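Local coordinates for protein alginate lyase, family PL7 (Zobellia galactanivorans, PDB 4BE3) that cleaves alginate by beta-elimination as an exolytic lyase of polysaccharide lyase family 7, built on a concanavalin-like beta-jelly-roll fold, at residues I123-F128 and G134-N139; Y199-F202 and K208-K211. All coordinates share one frame; numbering follows the deposited sequence.

Contact 1 (I123-F128 and G134-N139); sequences IFYKKF and GSVFWN
Phe137 meets Phe124 across the antiparallel beta hairpin of strands 121-126 and 133-141, part of the jelly roll, by way of its first torsion: chi1 of 47° wedges CG of Phe137 between its own backbone N and carbonyl carbon and leans the ring over the neighbouring strand. CG of Phe124 lies beside its backbone N, and the two rings lie with planes 20° apart but slid, so that they barely overlap. Over the face of the Phe137 ring sits CB of Phe124, 3.6 Å from the centroid in a CH-pi contact. Phe124 with Phe137 and Lys126 with Ser135 are hydrogen-bonded pairs. The bond from Phe124 N to Phe137 O, 2.8 Å long, is almost straight, at 175°. On the same face as the two phenylalanines the extended chain of Lys126 runs past Phe137, Lys126 CB 3.7 Å from Phe137 CE2 and its CD at the ring edge, before NZ reaches Ala100 O. The Asn139 amide comes obliquely to the Phe124 ring, Asn139 ND2 3.5 Å from Phe124 CE1, and that amide is fixed by Ser155 and Asp153. With an alanine at Phe124, the Asn139 amide is likely to lose its aromatic neighbour and a gap to open next to Ser104 and Val106 of strand 104-112. The other face carries Ile123, Tyr125, Val136 and Trp138; there the edge of the Tyr125 ring meets Val136, Tyr125 CD2 to Val136 CG2 4.0 Å. Where the hairpin nears its turn, a water donates to Lys126 O, already bonded to Ser135 N, and lies 2.9 Å from Ser135 OG, which also bonds Tyr161 N.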
loop_
_atom_site.group_PDB
_atom_site.type_symbol
_atom_site.label_atom_id
_atom_site.label_comp_id
_atom_site.label_asym_id
_atom_site.label_seq_id
_atom_site.Cartn_x
_atom_site.Cartn_y
_atom_site.Cartn_z
ATOM N N ILE A 123 17.885 9.782 5.808
ATOM C CA ILE A 123 18.578 10.958 5.140
ATOM C C ILE A 123 18.922 11.888 6.312
ATOM O O ILE A 123 18.072 12.345 7.102
ATOM C CB ILE A 123 17.619 11.653 4.169
ATOM C CG1 ILE A 123 17.217 10.619 3.065
ATOM C CG2 ILE A 123 18.236 12.906 3.604
ATOM C CD1 ILE A 123 16.049 11.265 2.158
ATOM N N PHE A 124 20.231 12.288 6.307
ATOM C CA PHE A 124 20.747 13.162 7.393
ATOM C C PHE A 124 21.145 14.524 6.840
ATOM O O PHE A 124 21.623 14.615 5.689
ATOM C CB PHE A 124 22.098 12.544 7.851
ATOM C CG PHE A 124 21.987 11.288 8.669
ATOM C CD1 PHE A 124 21.663 10.018 8.094
ATOM C CD2 PHE A 124 22.324 11.387 10.073
ATOM C CE1 PHE A 124 21.632 8.853 8.876
ATOM C CE2 PHE A 124 22.346 10.183 10.800
ATOM C CZ PHE A 124 21.983 8.973 10.265
ATOM N N TYR A 125 21.123 15.504 7.749
ATOM C CA TYR A 125 21.800 16.800 7.483
ATOM C C TYR A 125 22.713 16.891 8.747
ATOM O O TYR A 125 22.243 16.739 9.876
ATOM C CB TYR A 125 20.767 17.950 7.450
ATOM C CG TYR A 125 21.503 19.294 7.457
ATOM C CD1 TYR A 125 21.939 19.903 8.650
ATOM C CD2 TYR A 125 21.789 19.909 6.239
ATOM C CE1 TYR A 125 22.602 21.117 8.589
ATOM C CE2 TYR A 125 22.406 21.178 6.155
ATOM C CZ TYR A 125 22.845 21.705 7.356
ATOM O OH TYR A 125 23.570 22.911 7.286
ATOM N N LYS A 126 24.033 17.132 8.505
ATOM C CA LYS A 126 24.980 17.247 9.634
ATOM C C LYS A 126 25.834 18.535 9.429
ATOM O O LYS A 126 26.320 18.793 8.289
ATOM C CB LYS A 126 25.839 16.024 9.566
ATOM C CG LYS A 126 26.999 16.097 10.687
ATOM C CD LYS A 126 27.719 14.740 10.624
ATOM C CE LYS A 126 29.021 14.870 11.518
ATOM N NZ LYS A 126 29.762 13.533 11.476
ATOM N N LYS A 127 26.005 19.313 10.507
ATOM C CA LYS A 127 26.807 20.549 10.300
ATOM C C LYS A 127 27.608 20.725 11.594
ATOM O O LYS A 127 27.074 20.813 12.664
ATOM C CB LYS A 127 25.910 21.778 10.006
ATOM C CG LYS A 127 26.808 23.025 9.661
ATOM C CD LYS A 127 26.013 24.312 9.625
ATOM C CE LYS A 127 25.670 24.801 11.002
ATOM N NZ LYS A 127 26.927 25.100 11.876
ATOM N N PHE A 128 28.952 20.782 11.432
ATOM C CA PHE A 128 29.774 21.070 12.638
ATOM C C PHE A 128 29.579 22.467 13.180
ATOM O O PHE A 128 29.214 23.423 12.474
ATOM C CB PHE A 128 31.250 20.906 12.221
ATOM C CG PHE A 128 31.600 19.418 11.892
ATOM C CD1 PHE A 128 31.878 18.528 12.969
ATOM C CD2 PHE A 128 31.573 18.958 10.567
ATOM C CE1 PHE A 128 32.214 17.193 12.702
ATOM C CE2 PHE A 128 31.857 17.579 10.294
ATOM C CZ PHE A 128 32.137 16.660 11.346
ATOM N N GLY A 134 26.791 22.637 5.829
ATOM C CA GLY A 134 26.707 21.290 6.405
ATOM C C GLY A 134 26.650 20.284 5.217
ATOM O O GLY A 134 26.734 20.677 4.035
ATOM N N SER A 135 26.436 19.000 5.546
ATOM C CA SER A 135 26.459 17.970 4.549
ATOM C C SER A 135 25.056 17.297 4.629
ATOM O O SER A 135 24.413 17.207 5.678
ATOM C CB SER A 135 27.474 16.873 4.928
ATOM O OG SER A 135 28.823 17.423 4.942
ATOM N N VAL A 136 24.692 16.788 3.481
ATOM C CA VAL A 136 23.467 15.886 3.387
ATOM C C VAL A 136 23.973 14.562 2.916
ATOM O O VAL A 136 24.797 14.474 1.948
ATOM C CB VAL A 136 22.510 16.440 2.318
ATOM C CG1 VAL A 136 21.327 15.392 2.105
ATOM C CG2 VAL A 136 21.846 17.753 2.876
ATOM N N PHE A 137 23.614 13.474 3.617
ATOM C CA PHE A 137 24.078 12.196 3.177
ATOM C C PHE A 137 22.988 11.179 3.542
ATOM O O PHE A 137 22.038 11.554 4.302
ATOM C CB PHE A 137 25.379 11.715 3.904
ATOM C CG PHE A 137 25.358 11.865 5.404
ATOM C CD1 PHE A 137 24.878 10.765 6.202
ATOM C CD2 PHE A 137 25.999 12.991 6.008
ATOM C CE1 PHE A 137 24.945 10.781 7.654
ATOM C CE2 PHE A 137 26.013 13.041 7.468
ATOM C CZ PHE A 137 25.537 11.962 8.225
ATOM N N TRP A 138 23.028 9.992 2.994
ATOM C CA TRP A 138 21.961 9.038 3.380
ATOM C C TRP A 138 22.565 7.708 3.752
ATOM O O TRP A 138 23.567 7.313 3.162
ATOM C CB TRP A 138 20.925 8.892 2.245
ATOM C CG TRP A 138 21.488 8.242 1.022
ATOM C CD1 TRP A 138 22.145 8.904 -0.017
ATOM C CD2 TRP A 138 21.390 6.825 0.637
ATOM N NE1 TRP A 138 22.420 8.023 -1.030
ATOM C CE2 TRP A 138 22.003 6.746 -0.689
ATOM C CE3 TRP A 138 20.815 5.671 1.243
ATOM C CZ2 TRP A 138 22.109 5.539 -1.419
ATOM C CZ3 TRP A 138 20.913 4.464 0.491
ATOM C CH2 TRP A 138 21.546 4.407 -0.774
ATOM N N ASN A 139 21.957 7.010 4.706
ATOM C CA ASN A 139 22.571 5.746 5.219
ATOM C C ASN A 139 21.596 4.578 4.876
ATOM O O ASN A 139 20.346 4.777 4.975
ATOM C CB ASN A 139 22.566 5.772 6.730
ATOM C CG ASN A 139 23.737 6.605 7.253
ATOM O OD1 ASN A 139 24.277 7.405 6.494
ATOM N ND2 ASN A 139 24.080 6.437 8.604
HETATM O O HOH W 1 29.232 18.659 7.513
#

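Contact 2 (Y199-F202 and K208-K211)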
loop_
_atom_site.group_PDB
_atom_site.type_symbol
_atom_site.label_atom_id
_atom_site.label_comp_id
_atom_site.label_asym_id
_atom_site.label_seq_id
_atom_site.Cartn_x
_atom_site.Cartn_y
_atom_site.Cartn_z
ATOM N N TYR A 199 14.878 4.413 -5.712
ATOM C CA TYR A 199 15.478 5.398 -6.554
ATOM C C TYR A 199 15.409 6.723 -5.769
ATOM O O TYR A 199 14.295 7.257 -5.398
ATOM C CB TYR A 199 14.610 5.584 -7.832
ATOM C CG TYR A 199 14.547 4.324 -8.633
ATOM C CD1 TYR A 199 15.602 3.971 -9.489
ATOM C CD2 TYR A 199 13.453 3.476 -8.508
ATOM C CE1 TYR A 199 15.588 2.762 -10.267
ATOM C CE2 TYR A 199 13.388 2.256 -9.270
ATOM C CZ TYR A 199 14.467 1.940 -10.137
ATOM O OH TYR A 199 14.429 0.786 -10.818
ATOM N N LEU A 200 16.580 7.347 -5.473
ATOM C CA LEU A 200 16.618 8.586 -4.742
ATOM C C LEU A 200 16.973 9.736 -5.634
ATOM O O LEU A 200 17.779 9.544 -6.583
ATOM C CB LEU A 200 17.742 8.467 -3.615
ATOM C CG LEU A 200 17.567 7.229 -2.769
ATOM C CD1 LEU A 200 18.835 7.305 -1.738
ATOM C CD2 LEU A 200 16.264 7.343 -1.952
ATOM N N THR A 201 16.330 10.886 -5.321
ATOM C CA THR A 201 16.749 12.105 -6.077
ATOM C C THR A 201 16.908 13.163 -5.060
ATOM O O THR A 201 15.945 13.464 -4.283
ATOM C CB THR A 201 15.678 12.514 -7.104
ATOM O OG1 THR A 201 15.424 11.362 -7.945
ATOM C CG2 THR A 201 16.138 13.731 -8.047
ATOM N N PHE A 202 17.982 13.927 -5.151
ATOM C CA PHE A 202 18.187 15.074 -4.266
ATOM C C PHE A 202 18.495 16.333 -5.056
ATOM O O PHE A 202 19.286 16.235 -5.993
ATOM C CB PHE A 202 19.489 14.802 -3.407
ATOM C CG PHE A 202 19.298 13.690 -2.432
ATOM C CD1 PHE A 202 18.796 14.009 -1.152
ATOM C CD2 PHE A 202 19.657 12.400 -2.796
ATOM C CE1 PHE A 202 18.694 13.014 -0.168
ATOM C CE2 PHE A 202 19.567 11.354 -1.835
ATOM C CZ PHE A 202 19.047 11.686 -0.526
ATOM N N LYS A 208 24.183 20.481 -7.714
ATOM C CA LYS A 208 23.908 19.416 -8.664
ATOM C C LYS A 208 22.777 18.528 -8.139
ATOM O O LYS A 208 22.652 18.280 -6.955
ATOM C CB LYS A 208 25.077 18.446 -8.783
ATOM C CG LYS A 208 26.387 19.049 -9.340
ATOM C CD LYS A 208 26.288 19.614 -10.759
ATOM C CE LYS A 208 27.642 20.195 -11.223
ATOM N NZ LYS A 208 27.702 20.122 -12.705
ATOM N N THR A 209 21.917 18.099 -9.040
ATOM C CA THR A 209 20.868 17.087 -8.615
ATOM C C THR A 209 21.558 15.750 -8.603
ATOM O O THR A 209 22.265 15.352 -9.581
ATOM C CB THR A 209 19.779 17.085 -9.710
ATOM O OG1 THR A 209 19.056 18.299 -9.597
ATOM C CG2 THR A 209 18.811 15.931 -9.450
ATOM N N ILE A 210 21.381 14.994 -7.557
ATOM C CA ILE A 210 22.145 13.792 -7.392
ATOM C C ILE A 210 21.176 12.611 -7.254
ATOM O O ILE A 210 20.186 12.759 -6.494
ATOM C CB ILE A 210 22.870 13.789 -6.052
ATOM C CG1 ILE A 210 23.676 15.100 -5.758
ATOM C CG2 ILE A 210 23.826 12.581 -6.001
ATOM C CD1 ILE A 210 24.747 15.273 -6.725
ATOM N N LYS A 211 21.408 11.539 -7.981
ATOM C CA LYS A 211 20.441 10.393 -7.954
ATOM C C LYS A 211 21.137 9.146 -7.502
ATOM O O LYS A 211 22.383 8.976 -7.819
ATOM C CB LYS A 211 19.972 10.170 -9.407
ATOM C CG LYS A 211 18.968 11.298 -9.846
ATOM C CD LYS A 211 18.385 10.957 -11.231
ATOM C CE LYS A 211 17.614 12.248 -11.610
ATOM N NZ LYS A 211 16.905 12.185 -12.917
#
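Thr201 and Thr209 turn their methyls to each other across this hairpin, CG2 to CG2 at 3.7 Å. In both residues CG2 stands opposite the backbone N and OG1 lies beside it (chi1 -55° in Thr201, -72° in Thr209), and the two side chains meet at a slant. The Thr209 methyl, CG2, also rests 3.5 Å from Phe202 O. Lys211 lies alongside Thr201, both pointing the same way as a non-hydrogen-bonded antiparallel pair. The lysine chain, extended beyond CG, passes the threonine with Lys211 CG 4.0 Å from Thr201 OG1 and Lys211 CE 4.1 Å from Thr201 CG2, so the lysine methylenes, not its ammonium group, touch the hydroxyl and methyl of Thr201.

On the reverse face Phe202 and Ile210 are paired by backbone bonds in both directions: Phe202 N to Ile210 O at 2.8 Å, and Ile210 N to Phe202 O. Their side chains scarcely meet, CB to CB being 4.4 Å. Phe202 holds CG beside its own N (chi1 -68°), which brings the ring edge, at CD2, up to Ile210 O, while the outer carbons of Ile210 turn from the facing strand.

Strand 197-203 runs between 187-194 and 210-215, the latter an edge strand of the antiparallel sheet within this chain. Leu200 and Phe202 face inward, touching Ile191 and Tyr189 of strand 187-194 and, from the other sheet, Ile121 and Ile123 of strand 121-126; the loop residue Trp159 covers both Phe202 and Ile210.

How the contacts relate
Both contacts are antiparallel hairpins, one from each of the two sheets, and they follow one another along the chain. Contact 1 is wholly buried, its centre about 8 Å from the chain centre, and is mainly aromatic and aliphatic, with polar Lys126, Ser135 and Asn139 finding partners elsewhere in the fold; contact 2, its centre about 16 Å out, lies toward the sheet border, where threonines and a lysine occupy its more exposed face. Their inner faces join the two sheets: Trp138 CE2 packs on Leu200 CD1 at 3.4 Å, and Ile123 CG2 meets Phe202 CE1 at 3.8 Å. Contact 2 relies on two backbone bonds and mostly apolar touches.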